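Side-chain contacts in voltage-sensor containing phosphatase (Ciona intestinalis, PDB 3V0D), which probably dephosphorylates membrane phosphoinositides under the control of a voltage sensor, using a PTEN-like phosphatase domain joined to a C2 domain: residues D148-A153 with Y184-K189; S139-L142 with K146-T149; T133-S138 with R180-F185. The protein carries 1 engineered substitution. All coordinates share one frame; numbering follows the deposited sequence.

Contact 1 (D148-A153 with Y184-K189)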
loop_
_atom_site.group_PDB
_atom_site.type_symbol
_atom_site.label_atom_id
_atom_site.label_comp_id
_atom_site.label_asym_id
_atom_site.label_seq_id
_atom_site.Cartn_x
_atom_site.Cartn_y
_atom_site.Cartn_z
ATOM N N ASP A 148 11.887 15.703 2.807
ATOM C CA ASP A 148 11.252 16.439 1.720
ATOM C C ASP A 148 10.754 15.520 0.600
ATOM O O ASP A 148 9.959 15.947 -0.240
ATOM C CB ASP A 148 12.280 17.404 1.051
ATOM C CG ASP A 148 12.787 18.514 1.959
ATOM O OD1 ASP A 148 13.962 18.928 1.780
ATOM O OD2 ASP A 148 12.016 19.021 2.801
ATOM N N THR A 149 11.285 14.292 0.550
ATOM C CA THR A 149 10.954 13.343 -0.526
ATOM C C THR A 149 10.451 12.039 0.066
ATOM O O THR A 149 10.919 11.579 1.123
ATOM C CB THR A 149 12.153 13.050 -1.453
ATOM O OG1 THR A 149 13.151 12.266 -0.770
ATOM C CG2 THR A 149 12.754 14.345 -2.001
ATOM N N ALA A 150 9.487 11.431 -0.626
ATOM C CA ALA A 150 8.986 10.116 -0.234
ATOM C C ALA A 150 10.109 9.103 -0.162
ATOM O O ALA A 150 10.151 8.297 0.766
ATOM C CB ALA A 150 7.898 9.656 -1.189
ATOM N N LYS A 151 11.040 9.137 -1.127
ATOM C CA LYS A 151 12.120 8.169 -1.124
ATOM C C LYS A 151 12.911 8.207 0.184
ATOM O O LYS A 151 13.198 7.163 0.769
ATOM C CB LYS A 151 13.038 8.414 -2.313
ATOM C CG LYS A 151 14.140 7.387 -2.483
ATOM C CD LYS A 151 15.106 7.798 -3.590
ATOM C CE LYS A 151 16.215 6.765 -3.785
ATOM N NZ LYS A 151 17.209 6.692 -2.659
ATOM N N GLU A 152 13.291 9.408 0.629
ATOM C CA GLU A 152 14.074 9.519 1.846
ATOM C C GLU A 152 13.256 9.084 3.056
ATOM O O GLU A 152 13.790 8.430 3.953
ATOM C CB GLU A 152 14.597 10.927 2.043
ATOM C CG GLU A 152 15.719 11.254 1.117
ATOM C CD GLU A 152 16.005 12.725 1.142
ATOM O OE1 GLU A 152 15.165 13.486 0.613
ATOM O OE2 GLU A 152 17.049 13.139 1.693
ATOM N N ALA A 153 11.976 9.457 3.116
ATOM C CA ALA A 153 11.165 9.078 4.262
ATOM C C ALA A 153 11.006 7.558 4.325
ATOM O O ALA A 153 11.155 6.948 5.399
ATOM C CB ALA A 153 9.815 9.746 4.195
ATOM N N TYR A 184 2.211 9.882 -3.764
ATOM C CA TYR A 184 1.014 10.681 -3.923
ATOM C C TYR A 184 0.886 11.712 -2.799
ATOM O O TYR A 184 0.527 12.877 -3.053
ATOM C CB TYR A 184 -0.225 9.810 -3.913
ATOM C CG TYR A 184 -0.528 8.997 -5.164
ATOM C CD1 TYR A 184 -1.513 8.015 -5.100
ATOM C CD2 TYR A 184 0.098 9.212 -6.398
ATOM C CE1 TYR A 184 -1.917 7.316 -6.228
ATOM C CE2 TYR A 184 -0.294 8.508 -7.538
ATOM C CZ TYR A 184 -1.333 7.582 -7.452
ATOM O OH TYR A 184 -1.784 6.882 -8.550
ATOM N N PHE A 185 1.153 11.306 -1.553
ATOM C CA PHE A 185 1.098 12.254 -0.457
ATOM C C PHE A 185 2.115 13.391 -0.644
ATOM O O PHE A 185 1.793 14.556 -0.429
ATOM C CB PHE A 185 1.269 11.558 0.896
ATOM C CG PHE A 185 1.142 12.536 2.022
ATOM C CD1 PHE A 185 -0.072 13.173 2.277
ATOM C CD2 PHE A 185 2.257 12.911 2.771
ATOM C CE1 PHE A 185 -0.159 14.179 3.244
ATOM C CE2 PHE A 185 2.153 13.882 3.752
ATOM C CZ PHE A 185 0.956 14.507 4.001
ATOM N N GLU A 186 3.331 13.049 -1.045
ATOM C CA GLU A 186 4.327 14.077 -1.334
ATOM C C GLU A 186 3.798 15.073 -2.367
ATOM O O GLU A 186 3.950 16.294 -2.205
ATOM C CB GLU A 186 5.611 13.418 -1.822
ATOM C CG GLU A 186 6.713 14.430 -2.182
ATOM C CD GLU A 186 7.939 13.830 -2.862
ATOM O OE1 GLU A 186 8.155 12.619 -2.805
ATOM O OE2 GLU A 186 8.731 14.612 -3.443
ATOM N N LYS A 187 3.181 14.557 -3.431
ATOM C CA LYS A 187 2.641 15.412 -4.484
ATOM C C LYS A 187 1.503 16.287 -3.966
ATOM O O LYS A 187 1.378 17.464 -4.360
ATOM C CB LYS A 187 2.164 14.567 -5.669
ATOM C CG LYS A 187 1.695 15.376 -6.875
ATOM C CD LYS A 187 1.535 14.535 -8.134
ATOM C CE LYS A 187 2.877 14.021 -8.648
ATOM N NZ LYS A 187 3.862 15.128 -8.883
ATOM N N ILE A 188 0.649 15.732 -3.113
ATOM C CA ILE A 188 -0.438 16.492 -2.515
ATOM C C ILE A 188 0.107 17.657 -1.669
ATOM O O ILE A 188 -0.368 18.796 -1.771
ATOM C CB ILE A 188 -1.339 15.551 -1.710
ATOM C CG1 ILE A 188 -2.182 14.753 -2.693
ATOM C CG2 ILE A 188 -2.217 16.321 -0.708
ATOM C CD1 ILE A 188 -2.895 13.559 -2.105
ATOM N N LYS A 189 1.117 17.382 -0.848
ATOM C CA LYS A 189 1.736 18.441 -0.053
ATOM C C LYS A 189 2.382 19.493 -0.925
ATOM O O LYS A 189 2.234 20.689 -0.668
ATOM C CB LYS A 189 2.690 17.793 0.968
ATOM C CG LYS A 189 3.301 18.709 2.012
ATOM C CD LYS A 189 4.109 17.923 3.042
ATOM C CE LYS A 189 4.796 18.838 4.039
ATOM N NZ LYS A 189 3.865 19.656 4.828
HETATM O O HOH W 1 10.451 10.546 -3.685
#

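Contact 2 (S139-L142 with K146-T149). With PO4 (phosphate ion), chain D.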
loop_
_atom_site.group_PDB
_atom_site.type_symbol
_atom_site.label_atom_id
_atom_site.label_comp_id
_atom_site.label_asym_id
_atom_site.label_seq_id
_atom_site.Cartn_x
_atom_site.Cartn_y
_atom_site.Cartn_z
ATOM N N SER A 139 4.549 8.847 5.414
ATOM C CA SER A 139 3.735 10.020 5.096
ATOM C C SER A 139 3.793 11.028 6.252
ATOM O O SER A 139 3.907 12.240 6.007
ATOM C CB SER A 139 2.289 9.597 4.811
ATOM O OG SER A 139 2.205 8.788 3.649
ATOM N N TRP A 140 3.676 10.550 7.491
ATOM C CA TRP A 140 3.774 11.459 8.645
ATOM C C TRP A 140 5.110 12.187 8.686
ATOM O O TRP A 140 5.155 13.377 8.954
ATOM C CB TRP A 140 3.509 10.711 9.954
ATOM C CG TRP A 140 3.797 11.590 11.120
ATOM C CD1 TRP A 140 4.890 11.516 11.958
ATOM C CD2 TRP A 140 3.079 12.752 11.512
ATOM N NE1 TRP A 140 4.870 12.547 12.861
ATOM C CE2 TRP A 140 3.777 13.329 12.595
ATOM C CE3 TRP A 140 1.917 13.366 11.052
ATOM C CZ2 TRP A 140 3.349 14.492 13.223
ATOM C CZ3 TRP A 140 1.493 14.527 11.676
ATOM C CH2 TRP A 140 2.203 15.069 12.753
ATOM N N LEU A 141 6.206 11.466 8.422
ATOM C CA LEU A 141 7.517 12.090 8.460
ATOM C C LEU A 141 7.669 13.176 7.415
ATOM O O LEU A 141 8.342 14.178 7.663
ATOM C CB LEU A 141 8.612 11.038 8.330
ATOM C CG LEU A 141 8.696 10.071 9.494
ATOM C CD1 LEU A 141 9.643 8.920 9.157
ATOM C CD2 LEU A 141 9.063 10.796 10.820
ATOM N N LEU A 142 7.035 12.996 6.253
ATOM C CA LEU A 142 6.966 14.044 5.245
ATOM C C LEU A 142 6.156 15.229 5.765
ATOM O O LEU A 142 6.556 16.390 5.628
ATOM C CB LEU A 142 6.310 13.535 3.961
ATOM C CG LEU A 142 7.121 12.597 3.098
ATOM C CD1 LEU A 142 6.255 12.032 1.976
ATOM C CD2 LEU A 142 8.371 13.295 2.552
ATOM N N LYS A 146 10.585 16.245 8.397
ATOM C CA LYS A 146 11.877 15.591 8.606
ATOM C C LYS A 146 12.554 15.223 7.291
ATOM O O LYS A 146 13.796 15.195 7.206
ATOM C CB LYS A 146 11.715 14.378 9.528
ATOM C CG LYS A 146 11.601 14.873 11.001
ATOM C CD LYS A 146 11.195 13.865 12.027
ATOM C CE LYS A 146 11.293 14.474 13.428
ATOM N NZ LYS A 146 10.536 15.738 13.626
ATOM N N PHE A 147 11.728 14.942 6.288
ATOM C CA PHE A 147 12.190 14.667 4.932
ATOM C C PHE A 147 11.329 15.454 3.982
ATOM O O PHE A 147 10.186 15.775 4.302
ATOM C CB PHE A 147 12.069 13.176 4.595
ATOM C CG PHE A 147 12.809 12.322 5.567
ATOM C CD1 PHE A 147 12.160 11.774 6.653
ATOM C CD2 PHE A 147 14.188 12.154 5.466
ATOM C CE1 PHE A 147 12.854 11.033 7.578
ATOM C CE2 PHE A 147 14.875 11.413 6.401
ATOM C CZ PHE A 147 14.213 10.868 7.455
ATOM N N ASP A 148 11.887 15.703 2.807
ATOM C CA ASP A 148 11.252 16.439 1.720
ATOM C C ASP A 148 10.754 15.520 0.600
ATOM O O ASP A 148 9.959 15.947 -0.240
ATOM C CB ASP A 148 12.280 17.404 1.051
ATOM C CG ASP A 148 12.787 18.514 1.959
ATOM O OD1 ASP A 148 13.962 18.928 1.780
ATOM O OD2 ASP A 148 12.016 19.021 2.801
ATOM N N THR A 149 11.285 14.292 0.550
ATOM C CA THR A 149 10.954 13.343 -0.526
ATOM C C THR A 149 10.451 12.039 0.066
ATOM O O THR A 149 10.919 11.579 1.123
ATOM C CB THR A 149 12.153 13.050 -1.453
ATOM O OG1 THR A 149 13.151 12.266 -0.770
ATOM C CG2 THR A 149 12.754 14.345 -2.001
HETATM P P PO4 D . 10.462 15.716 17.510
HETATM O O1 PO4 D . 9.129 16.416 17.392
HETATM O O2 PO4 D . 11.088 16.219 18.797
HETATM O O3 PO4 D . 10.171 14.231 17.603
HETATM O O4 PO4 D . 11.320 16.039 16.331
HETATM O O HOH W 2 8.141 17.668 3.789
#

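Contact 3 (T133-S138 with R180-F185)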
loop_
_atom_site.group_PDB
_atom_site.type_symbol
_atom_site.label_atom_id
_atom_site.label_comp_id
_atom_site.label_asym_id
_atom_site.label_seq_id
_atom_site.Cartn_x
_atom_site.Cartn_y
_atom_site.Cartn_z
ATOM N N THR A 133 2.162 0.009 8.010
ATOM C CA THR A 133 2.761 0.923 8.978
ATOM C C THR A 133 3.732 1.886 8.291
ATOM O O THR A 133 3.703 3.106 8.542
ATOM C CB THR A 133 3.402 0.122 10.113
ATOM O OG1 THR A 133 2.366 -0.459 10.893
ATOM C CG2 THR A 133 4.217 1.000 11.036
ATOM N N GLY A 134 4.600 1.361 7.431
ATOM C CA GLY A 134 5.570 2.212 6.767
ATOM C C GLY A 134 4.925 3.242 5.857
ATOM O O GLY A 134 5.451 4.338 5.686
ATOM N N THR A 135 3.788 2.909 5.246
ATOM C CA THR A 135 3.107 3.848 4.365
ATOM C C THR A 135 2.700 5.083 5.182
ATOM O O THR A 135 2.898 6.233 4.747
ATOM C CB THR A 135 1.843 3.202 3.747
ATOM O OG1 THR A 135 2.176 1.973 3.099
ATOM C CG2 THR A 135 1.182 4.099 2.748
ATOM N N LEU A 136 2.087 4.862 6.349
ATOM C CA LEU A 136 1.618 5.985 7.154
ATOM C C LEU A 136 2.742 6.670 7.928
ATOM O O LEU A 136 2.715 7.891 8.059
ATOM C CB LEU A 136 0.447 5.581 8.057
ATOM C CG LEU A 136 -0.936 5.675 7.378
ATOM C CD1 LEU A 136 -1.053 4.723 6.179
ATOM C CD2 LEU A 136 -2.045 5.458 8.370
ATOM N N VAL A 137 3.696 5.901 8.449
ATOM C CA VAL A 137 4.811 6.525 9.139
ATOM C C VAL A 137 5.583 7.432 8.177
ATOM O O VAL A 137 5.951 8.561 8.517
ATOM C CB VAL A 137 5.760 5.495 9.796
ATOM C CG1 VAL A 137 7.053 6.164 10.255
ATOM C CG2 VAL A 137 5.102 4.791 10.955
ATOM N N SER A 138 5.858 6.935 6.963
ATOM C CA SER A 138 6.626 7.729 6.010
ATOM C C SER A 138 5.862 8.977 5.603
ATOM O O SER A 138 6.436 10.050 5.471
ATOM C CB SER A 138 6.991 6.887 4.781
ATOM O OG SER A 138 7.796 5.782 5.137
ATOM N N ARG A 180 4.017 4.063 -4.086
ATOM C CA ARG A 180 3.323 5.030 -4.913
ATOM C C ARG A 180 2.456 5.964 -4.062
ATOM O O ARG A 180 2.380 7.160 -4.345
ATOM C CB ARG A 180 2.499 4.293 -5.959
ATOM C CG ARG A 180 1.667 5.191 -6.836
ATOM C CD ARG A 180 1.203 4.482 -8.118
ATOM N NE ARG A 180 0.841 3.074 -7.960
ATOM C CZ ARG A 180 1.605 2.019 -8.257
ATOM N NH1 ARG A 180 1.107 0.826 -8.032
ATOM N NH2 ARG A 180 2.828 2.114 -8.780
ATOM N N TYR A 181 1.775 5.429 -3.054
ATOM C CA TYR A 181 0.858 6.232 -2.257
ATOM C C TYR A 181 1.590 7.223 -1.361
ATOM O O TYR A 181 1.097 8.336 -1.150
ATOM C CB TYR A 181 -0.146 5.329 -1.509
ATOM C CG TYR A 181 -1.367 5.078 -2.376
ATOM C CD1 TYR A 181 -1.257 4.475 -3.640
ATOM C CD2 TYR A 181 -2.624 5.537 -1.982
ATOM C CE1 TYR A 181 -2.324 4.331 -4.464
ATOM C CE2 TYR A 181 -3.729 5.419 -2.840
ATOM C CZ TYR A 181 -3.561 4.829 -4.082
ATOM O OH TYR A 181 -4.611 4.738 -4.969
ATOM N N VAL A 182 2.778 6.866 -0.850
ATOM C CA VAL A 182 3.589 7.862 -0.146
ATOM C C VAL A 182 3.977 8.968 -1.144
ATOM O O VAL A 182 3.974 10.160 -0.808
ATOM C CB VAL A 182 4.813 7.250 0.564
ATOM C CG1 VAL A 182 5.572 8.314 1.332
ATOM C CG2 VAL A 182 4.380 6.129 1.509
ATOM N N GLY A 183 4.304 8.586 -2.382
ATOM C CA GLY A 183 4.599 9.565 -3.423
ATOM C C GLY A 183 3.414 10.454 -3.729
ATOM O O GLY A 183 3.572 11.661 -3.939
ATOM N N TYR A 184 2.211 9.882 -3.764
ATOM C CA TYR A 184 1.014 10.681 -3.923
ATOM C C TYR A 184 0.886 11.712 -2.799
ATOM O O TYR A 184 0.527 12.877 -3.053
ATOM C CB TYR A 184 -0.225 9.810 -3.913
ATOM C CG TYR A 184 -0.528 8.997 -5.164
ATOM C CD1 TYR A 184 -1.513 8.015 -5.100
ATOM C CD2 TYR A 184 0.098 9.212 -6.398
ATOM C CE1 TYR A 184 -1.917 7.316 -6.228
ATOM C CE2 TYR A 184 -0.294 8.508 -7.538
ATOM C CZ TYR A 184 -1.333 7.582 -7.452
ATOM O OH TYR A 184 -1.784 6.882 -8.550
ATOM N N PHE A 185 1.153 11.306 -1.553
ATOM C CA PHE A 185 1.098 12.254 -0.457
ATOM C C PHE A 185 2.115 13.391 -0.644
ATOM O O PHE A 185 1.793 14.556 -0.429
ATOM C CB PHE A 185 1.269 11.558 0.896
ATOM C CG PHE A 185 1.142 12.536 2.022
ATOM C CD1 PHE A 185 -0.072 13.173 2.277
ATOM C CD2 PHE A 185 2.257 12.911 2.771
ATOM C CE1 PHE A 185 -0.159 14.179 3.244
ATOM C CE2 PHE A 185 2.153 13.882 3.752
ATOM C CZ PHE A 185 0.956 14.507 4.001
#

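Contact 1 (D148-A153 with Y184-K189)
Glu-186 reaches across to Ala-150 and meets the start of its helix with a carboxylate. Its CG lies anti to the backbone N (chi1 179°) and the chain stays extended, which lets the carboxylate reach the loop and helix start at 148-150. OE1 takes the backbone N-H of Ala-150, with Ala-150 N to Glu-186 OE1 at 2.8 Å. The bond is nearly straight (171°), but the N-H comes from above the carboxylate plane. Ala-150 CB also packs on this oxygen, at 3.4 Å from Glu-186 OE1. A water adds a second link: it donates to Glu-186 OE1 and accepts from Lys-151 N. In this tensin-type phosphatase domain, the first turn of helix 150-161 has a cap of its own and also meets a carboxylate from helix 176-191. Thr-149 is the N-cap. Its OG1 accepts from Glu-152 N at 3.2 Å and donates to Glu-152 OE1 at 2.7 Å, using the anti lone pair of that oxygen. The helix start probably stabilises the negative charge of Glu-186. On the other oxygen, Glu-186 OE2 forms a salt bridge with Lys-190. Lys-190 NZ also bonds Asp-148 O, tying helix 176-191 to the loop ahead of the cap.

Contact 2 (S139-L142 with K146-T149)
Lys-146, whose chain lies against Leu-141, has its NZ gripped by two anions. One is a phosphate ion, probably from the crystallisation liquor, with Lys-146 NZ to phosphate O4 at 2.8 Å. The other is Asp-144, which forms a salt bridge. The phosphate is also bonded by His-33. The contact is the tight turn that ends helix 131-143 of the phosphatase domain and leads into helix 150-161. Its backbone closure is a weak bond from Lys-146 N to Leu-141 O, at 3.1 Å and bent to 133°. This spacing of five residues is that of the long bond in a Schellman motif. A water bridges the turn, donating to both Leu-142 O and Phe-147 O.

The Lys-146 chain is extended until its last torsion (chi4 55°), which turns the ammonium aside. Its CD crosses the Leu-141 side chain at an angle, with Lys-146 CD to Leu-141 CD2 at 3.9 Å. Leu-141 and Phe-147 lie side by side and point the same way. The aromatic ring is met at its edge, in its own plane, where Phe-147 CD1 is 4.0 Å from Leu-141 CB. The ring of Phe-147 also meets that of Tyr-156, with planes at about 40°, so the turn packs on helix 150-161. Leu-142 places its CD2 methyl against the loop backbone as it approaches the next helix. There Leu-142 CD2 lies 3.4 Å from Thr-149 O.

Contact 3 (T133-S138 with R180-F185)
Val-182 makes the contact with Thr-135 and Ser-138. Arg-180 sends its guanidinium to Trp-293 O and Glu-310 O, and its CG lies over one face of the Tyr-184 ring, toward the rim. The CB of Tyr-181 starts toward the other helix, but its ring leads away and takes Tyr-184 CD1 over its centre, 3.7 Å above the ring plane. Val-182 follows, with CG1 anti to the backbone N (chi1 -177°), and its two methyls part. Val-182 CG1 lies 4.0 Å from Ser-138 CB. CG2 rests on the backbone of Thr-135, with Val-182 CG2 to Thr-135 O at 3.6 Å, and also meets the methyl CG2 of Thr-135, the two side chains crossing at an angle. The Ser-138 hydroxyl turns back on its own helix: Ser-138 OG donates to Gly-134 O at 2.8 Å. Ser-138 N reaches the same oxygen from the opposite face.

Helix 131-143 starts at the end of the phosphatase P-loop, and Thr-133 bonds the engineered Ser-126 there. Helix 100-115 packs against Leu-136, Tyr-181 and Phe-185, helix 150-161 against Ser-138 and Val-182, and strand 290-295 of the C2 domain against Arg-180, Tyr-181 and Tyr-184.

In the fold
All three contacts belong to one helical cluster of the phosphatase domain. Contact 3 is its buried part, where helices 131-143 and 176-191 meet by van der Waals contact between small side chains and a backbone carbonyl. Contacts 1 and 2 are partly buried. Contact 1 is polar and joins helix 176-191 to the start of helix 150-161 by a charged side chain. Contact 2 is local and largely apolar. It closes the turn between helices 131-143 and 150-161, with a weak backbone bond and an outer lysine. Contacts 1 and 2 share Asp-148 and Thr-149; contacts 1 and 3 share Tyr-184 and Phe-185. Val-182 CG1 links all three, lying 3.7 Å from Ala-150 CB and 3.8 Å from Leu-142 CD1.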